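Local coordinates for Alpha/beta hydrolase (Enterobacter asburiae, PDB 6KMO), which probably hydrolyses carboxylic ester bonds, as an esterase or lipase of the alpha/beta hydrolase family, at residues Ala71-Lys76 / Lys88-Glu93; Leu99-Phe104 / Ala132-Asp137. The protein carries 2 engineered substitutions. All blocks are in the same frame, centred on the assembly; numbering follows the deposited sequence.

Interaction 1 (Ala71-Lys76 / Lys88-Glu93); sequences AQVSEK and KIVKPE
Four backbone hydrogen bonds sew residues 71-76 to residues 88-93 as antiparallel strands. Q72 and K91 form one hydrogen-bonded pair, S74 and I89 the next, and in each both N-H groups reach across to the partner's carbonyl. Three of the four donors lie in the plane of the carbonyl they meet; the exception is I89 N, which approaches S74 O from above that plane, though its own N-H points almost straight at the oxygen (173°). At the neighbouring non-hydrogen-bonded positions, CA-H groups lean on the same carbonyls, V90 CA standing 3.2 Å from Q72 O.

The side chain of Q72 adds a fifth bond. With its chain extended beyond CG, the amide reaches past the end of the pairing, and Q72 NE2 sits 2.7 Å from E93 O. That oxygen lies in the plane of the amide, whereas NE2 stands above the carbonyl plane of E93; NE2 also bonds A95 O, so two carbonyls fix the amide. At S74, OG takes the crowded position between backbone N and carbonyl carbon (chi1 61°), 3.6 Å from I89 CB, and a water links it to I89 O.

Charge and apolar packing share the face of V73, V90, E75 and K88. K88 bends at chi2 and chi3, folding back so that NZ makes a weak salt bridge of 3.4 Å with E75 OE2 while CE lies 4.1 Å from V73 CG1. V73 and V90 run side by side, touching through their CG2 methyls. On the other face I89 CD1 rests 3.9 Å from K76 CB; K91, on the same face as I89, runs out extended and its NZ hydrogen-bonds I167 O.

This is the beta hairpin that opens the central sheet of the alpha/beta hydrolase fold, with strand 71-80 outermost within the chain.

Interaction 2 (Leu99-Phe104 / Ala132-Asp137); sequences LPAFMF and AAVYVD
A132 opens the second strand of a right-handed beta-alpha-beta crossover, the unit repeated in the alpha/beta hydrolase sheet: strand 99-105, helix 115-129, then strand 132-136 laid parallel to the first. Its N-H binds P100 O, and A132 O receives F102 N at 2.8 Å, almost along the C=O axis. A132 CB meets A101 CB at 4.2 Å, two methyls on one face of the sheet.

A133 turns to the face that helix 115-129 covers, where I122 and V126 touch it. The F102 ring, set in the crowded position between backbone N and carbonyl carbon (chi1 56°), swings back over this small residue: A133 CA stands 4.0 Å above the ring plane, over its centre, and A133 CB is 3.6 Å from F102 CE1.

At V134 the backbone bonds in both directions, N to F102 O and O from F104 N; the latter donor stands 56° out of the carbonyl plane. Its side chain lies alongside M103 on the face toward helix 148-163. M103 is bent at chi2 and chi3, which carries its methyl CE over to V134 CG1 at 3.8 Å and on to V136 CG2 at 3.7 Å.

Y135 returns to the face of F104, its CD1 lying at the edge of that ring, near its plane. Y135 also stacks edge-to-face with F115. Past Y135 the backbone bonding weakens: V136 N makes only a weak bond to F104 O, and a water donates to both F104 O and V136 O. D137 does not touch the first strand, but it anchors the phenol of Y135: Y135 OH donates to D137 OD1 at 2.7 Å, on the lone pair anti to the other carboxylate oxygen.

How the interactions relate
From the N terminus, the chain runs out along strand 71-80, turns, and comes back on strand 83-92; interaction 1 closes an interval of 11 residues, mostly the continuing strands of the hairpin and its turn. Only then does strand 99-105 begin, and interaction 2 closes a longer loop of 27 residues containing helix 115-129. The two are in series, neither nesting nor crossing. In the sheet, however, strand 132-136 slots between strands 83-92 and 99-105, so the contacts sit side by side, their centres 9 Å apart. K88 O with Y135 N and V90 O with A133 N, probable hydrogen bonds, fasten the hairpin antiparallel to the parallel core.

Interaction 1 (Ala71-Lys76 / Lys88-Glu93)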
loop_
_atom_site.group_PDB
_atom_site.type_symbol
_atom_site.label_atom_id
_atom_site.label_comp_id
_atom_site.label_asym_id
_atom_site.label_seq_id
_atom_site.Cartn_x
_atom_site.Cartn_y
_atom_site.Cartn_z
ATOM N N ALA A 71 4.390 14.799 -19.341
ATOM C CA ALA A 71 3.232 15.483 -18.782
ATOM C C ALA A 71 3.208 16.890 -19.356
ATOM O O ALA A 71 4.207 17.367 -19.905
ATOM C CB ALA A 71 3.309 15.554 -17.252
ATOM N N GLN A 72 2.069 17.553 -19.212
ATOM C CA GLN A 72 1.906 18.946 -19.607
ATOM C C GLN A 72 1.947 19.832 -18.368
ATOM O O GLN A 72 1.255 19.547 -17.381
ATOM C CB GLN A 72 0.535 19.162 -20.245
ATOM C CG GLN A 72 0.198 18.361 -21.468
ATOM C CD GLN A 72 -1.252 18.571 -21.881
ATOM O OE1 GLN A 72 -1.920 19.496 -21.411
ATOM N NE2 GLN A 72 -1.743 17.713 -22.765
ATOM N N VAL A 73 2.713 20.913 -18.419
ATOM C CA VAL A 73 2.830 21.848 -17.305
ATOM C C VAL A 73 2.458 23.250 -17.770
ATOM O O VAL A 73 2.924 23.707 -18.830
ATOM C CB VAL A 73 4.237 21.833 -16.686
ATOM C CG1 VAL A 73 4.305 22.818 -15.537
ATOM C CG2 VAL A 73 4.605 20.429 -16.231
ATOM N N SER A 74 1.635 23.931 -16.985
ATOM C CA SER A 74 1.277 25.317 -17.231
ATOM C C SER A 74 1.253 26.071 -15.910
ATOM O O SER A 74 1.455 25.495 -14.831
ATOM C CB SER A 74 -0.065 25.429 -17.955
ATOM O OG SER A 74 -1.117 24.869 -17.193
ATOM N N GLU A 75 1.017 27.377 -15.987
ATOM C CA GLU A 75 1.095 28.246 -14.833
ATOM C C GLU A 75 -0.074 29.210 -14.833
ATOM O O GLU A 75 -0.599 29.582 -15.888
ATOM C CB GLU A 75 2.404 29.023 -14.823
ATOM C CG GLU A 75 2.576 29.929 -13.620
ATOM C CD GLU A 75 3.935 30.605 -13.598
ATOM O OE1 GLU A 75 4.003 31.806 -13.251
ATOM O OE2 GLU A 75 4.934 29.930 -13.934
ATOM N N LYS A 76 -0.492 29.604 -13.640
ATOM C CA LYS A 76 -1.522 30.622 -13.495
ATOM C C LYS A 76 -1.317 31.303 -12.159
ATOM O O LYS A 76 -1.113 30.627 -11.146
ATOM C CB LYS A 76 -2.914 30.011 -13.530
ATOM C CG LYS A 76 -4.048 31.045 -13.427
ATOM C CD LYS A 76 -5.268 30.602 -14.231
ATOM C CE LYS A 76 -6.425 31.564 -14.096
ATOM N NZ LYS A 76 -6.372 32.639 -15.125
ATOM N N LYS A 88 1.034 26.040 -10.287
ATOM C CA LYS A 88 1.553 25.259 -11.398
ATOM C C LYS A 88 0.585 24.115 -11.622
ATOM O O LYS A 88 0.224 23.419 -10.668
ATOM C CB LYS A 88 2.958 24.721 -11.121
ATOM C CG LYS A 88 4.020 25.810 -10.959
ATOM C CD LYS A 88 4.312 26.507 -12.281
ATOM C CE LYS A 88 5.443 25.835 -13.001
ATOM N NZ LYS A 88 5.973 26.675 -14.118
ATOM N N ILE A 89 0.144 23.923 -12.861
ATOM C CA ILE A 89 -0.887 22.955 -13.202
ATOM C C ILE A 89 -0.247 21.871 -14.052
ATOM O O ILE A 89 0.399 22.167 -15.064
ATOM C CB ILE A 89 -2.068 23.620 -13.926
ATOM C CG1 ILE A 89 -2.668 24.724 -13.049
ATOM C CG2 ILE A 89 -3.152 22.614 -14.255
ATOM C CD1 ILE A 89 -2.432 26.098 -13.539
ATOM N N VAL A 90 -0.387 20.623 -13.636
ATOM C CA VAL A 90 0.238 19.492 -14.314
ATOM C C VAL A 90 -0.863 18.543 -14.757
ATOM O O VAL A 90 -1.734 18.177 -13.960
ATOM C CB VAL A 90 1.259 18.781 -13.407
ATOM C CG1 VAL A 90 1.972 17.676 -14.163
ATOM C CG2 VAL A 90 2.268 19.778 -12.836
ATOM N N LYS A 91 -0.851 18.168 -16.032
ATOM C CA LYS A 91 -1.860 17.296 -16.609
ATOM C C LYS A 91 -1.200 16.165 -17.377
ATOM O O LYS A 91 -0.036 16.268 -17.777
ATOM C CB LYS A 91 -2.763 18.095 -17.564
ATOM C CG LYS A 91 -3.535 19.194 -16.898
ATOM C CD LYS A 91 -4.424 19.922 -17.898
ATOM C CE LYS A 91 -5.081 21.118 -17.238
ATOM N NZ LYS A 91 -6.009 21.831 -18.174
ATOM N N PRO A 92 -1.920 15.063 -17.599
ATOM C CA PRO A 92 -1.374 13.989 -18.434
ATOM C C PRO A 92 -1.021 14.519 -19.815
ATOM O O PRO A 92 -1.641 15.464 -20.316
ATOM C CB PRO A 92 -2.522 12.969 -18.491
ATOM C CG PRO A 92 -3.340 13.257 -17.256
ATOM C CD PRO A 92 -3.263 14.744 -17.083
ATOM N N GLU A 93 -0.037 13.857 -20.434
ATOM C CA GLU A 93 0.580 14.363 -21.650
ATOM C C GLU A 93 -0.448 14.575 -22.742
ATOM O O GLU A 93 -0.364 15.548 -23.500
ATOM C CB GLU A 93 1.649 13.373 -22.124
ATOM C CG GLU A 93 2.230 13.661 -23.500
ATOM C CD GLU A 93 3.179 12.573 -23.977
ATOM O OE1 GLU A 93 4.116 12.898 -24.738
ATOM O OE2 GLU A 93 2.987 11.394 -23.599
HETATM O O HOH W 1 -1.166 22.010 -17.568
#

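Interaction 2 (Leu99-Phe104 / Ala132-Asp137)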
loop_
_atom_site.group_PDB
_atom_site.type_symbol
_atom_site.label_atom_id
_atom_site.label_comp_id
_atom_site.label_asym_id
_atom_site.label_seq_id
_atom_site.Cartn_x
_atom_site.Cartn_y
_atom_site.Cartn_z
ATOM N N LEU A 99 -10.871 17.746 -16.658
ATOM C CA LEU A 99 -10.373 16.711 -15.769
ATOM C C LEU A 99 -10.761 17.031 -14.333
ATOM O O LEU A 99 -10.874 18.197 -13.965
ATOM C CB LEU A 99 -8.846 16.659 -15.827
ATOM C CG LEU A 99 -8.248 16.183 -17.140
ATOM C CD1 LEU A 99 -6.744 16.432 -17.113
ATOM C CD2 LEU A 99 -8.575 14.746 -17.391
ATOM N N PRO A 100 -10.928 16.023 -13.490
ATOM C CA PRO A 100 -10.903 16.278 -12.050
ATOM C C PRO A 100 -9.493 16.672 -11.656
ATOM O O PRO A 100 -8.545 16.556 -12.430
ATOM C CB PRO A 100 -11.296 14.929 -11.451
ATOM C CG PRO A 100 -10.720 13.951 -12.400
ATOM C CD PRO A 100 -10.812 14.582 -13.786
ATOM N N ALA A 101 -9.354 17.144 -10.421
ATOM C CA ALA A 101 -8.071 17.677 -9.994
ATOM C C ALA A 101 -7.778 17.326 -8.544
ATOM O O ALA A 101 -8.672 16.987 -7.748
ATOM C CB ALA A 101 -8.012 19.201 -10.167
ATOM N N PHE A 102 -6.497 17.451 -8.202
ATOM C CA PHE A 102 -6.068 17.474 -6.816
ATOM C C PHE A 102 -5.149 18.666 -6.592
ATOM O O PHE A 102 -4.275 18.956 -7.418
ATOM C CB PHE A 102 -5.393 16.170 -6.343
ATOM C CG PHE A 102 -4.208 15.732 -7.144
ATOM C CD1 PHE A 102 -2.919 16.012 -6.734
ATOM C CD2 PHE A 102 -4.380 14.957 -8.276
ATOM C CE1 PHE A 102 -1.834 15.558 -7.452
ATOM C CE2 PHE A 102 -3.293 14.495 -8.996
ATOM C CZ PHE A 102 -2.018 14.810 -8.594
ATOM N N MET A 103 -5.337 19.350 -5.478
ATOM C CA MET A 103 -4.346 20.314 -5.019
ATOM C C MET A 103 -3.107 19.537 -4.599
ATOM O O MET A 103 -3.203 18.406 -4.104
ATOM C CB MET A 103 -4.886 21.116 -3.837
ATOM C CG MET A 103 -6.276 21.716 -4.066
ATOM S SD MET A 103 -6.492 22.831 -5.557
ATOM C CE MET A 103 -5.250 24.102 -5.126
ATOM N N PHE A 104 -1.938 20.135 -4.821
ATOM C CA PHE A 104 -0.680 19.519 -4.432
ATOM C C PHE A 104 0.102 20.460 -3.530
ATOM O O PHE A 104 0.485 21.559 -3.956
ATOM C CB PHE A 104 0.193 19.063 -5.603
ATOM C CG PHE A 104 1.382 18.284 -5.122
ATOM C CD1 PHE A 104 1.287 16.929 -4.877
ATOM C CD2 PHE A 104 2.553 18.940 -4.779
ATOM C CE1 PHE A 104 2.349 16.227 -4.345
ATOM C CE2 PHE A 104 3.608 18.259 -4.239
ATOM C CZ PHE A 104 3.514 16.892 -4.022
ATOM N N ALA A 132 -5.625 16.227 -12.967
ATOM C CA ALA A 132 -4.744 17.380 -12.950
ATOM C C ALA A 132 -4.273 17.685 -11.537
ATOM O O ALA A 132 -5.048 17.598 -10.581
ATOM C CB ALA A 132 -5.466 18.614 -13.494
ATOM N N ALA A 133 -3.003 18.041 -11.408
ATOM C CA ALA A 133 -2.453 18.546 -10.155
ATOM C C ALA A 133 -2.389 20.062 -10.189
ATOM O O ALA A 133 -1.977 20.653 -11.192
ATOM C CB ALA A 133 -1.041 18.007 -9.921
ATOM N N VAL A 134 -2.752 20.690 -9.086
ATOM C CA VAL A 134 -2.638 22.135 -8.924
ATOM C C VAL A 134 -1.682 22.389 -7.762
ATOM O O VAL A 134 -2.082 22.403 -6.587
ATOM C CB VAL A 134 -3.989 22.819 -8.707
ATOM C CG1 VAL A 134 -3.817 24.333 -8.641
ATOM C CG2 VAL A 134 -4.970 22.407 -9.804
ATOM N N TYR A 135 -0.409 22.569 -8.089
ATOM C CA TYR A 135 0.614 22.922 -7.112
ATOM C C TYR A 135 0.407 24.357 -6.659
ATOM O O TYR A 135 0.196 25.242 -7.488
ATOM C CB TYR A 135 2.011 22.755 -7.763
ATOM C CG TYR A 135 3.125 23.453 -7.024
ATOM C CD1 TYR A 135 3.930 22.768 -6.139
ATOM C CD2 TYR A 135 3.356 24.809 -7.193
ATOM C CE1 TYR A 135 4.930 23.406 -5.425
ATOM C CE2 TYR A 135 4.339 25.458 -6.472
ATOM C CZ TYR A 135 5.119 24.752 -5.593
ATOM O OH TYR A 135 6.078 25.395 -4.855
ATOM N N VAL A 136 0.483 24.607 -5.351
ATOM C CA VAL A 136 0.330 25.941 -4.769
ATOM C C VAL A 136 1.695 26.437 -4.287
ATOM O O VAL A 136 2.343 25.801 -3.451
ATOM C CB VAL A 136 -0.670 25.923 -3.599
ATOM C CG1 VAL A 136 -0.817 27.322 -2.983
ATOM C CG2 VAL A 136 -2.014 25.415 -4.061
ATOM N N ASP A 137 2.127 27.600 -4.778
ATOM C CA ASP A 137 3.440 28.143 -4.403
ATOM C C ASP A 137 3.320 28.956 -3.112
ATOM O O ASP A 137 3.353 30.178 -3.095
ATOM C CB ASP A 137 4.019 28.983 -5.541
ATOM C CG ASP A 137 5.542 29.070 -5.507
ATOM O OD1 ASP A 137 6.237 28.072 -5.176
ATOM O OD2 ASP A 137 6.071 30.151 -5.865
HETATM O O HOH W 2 2.614 23.118 -2.914
#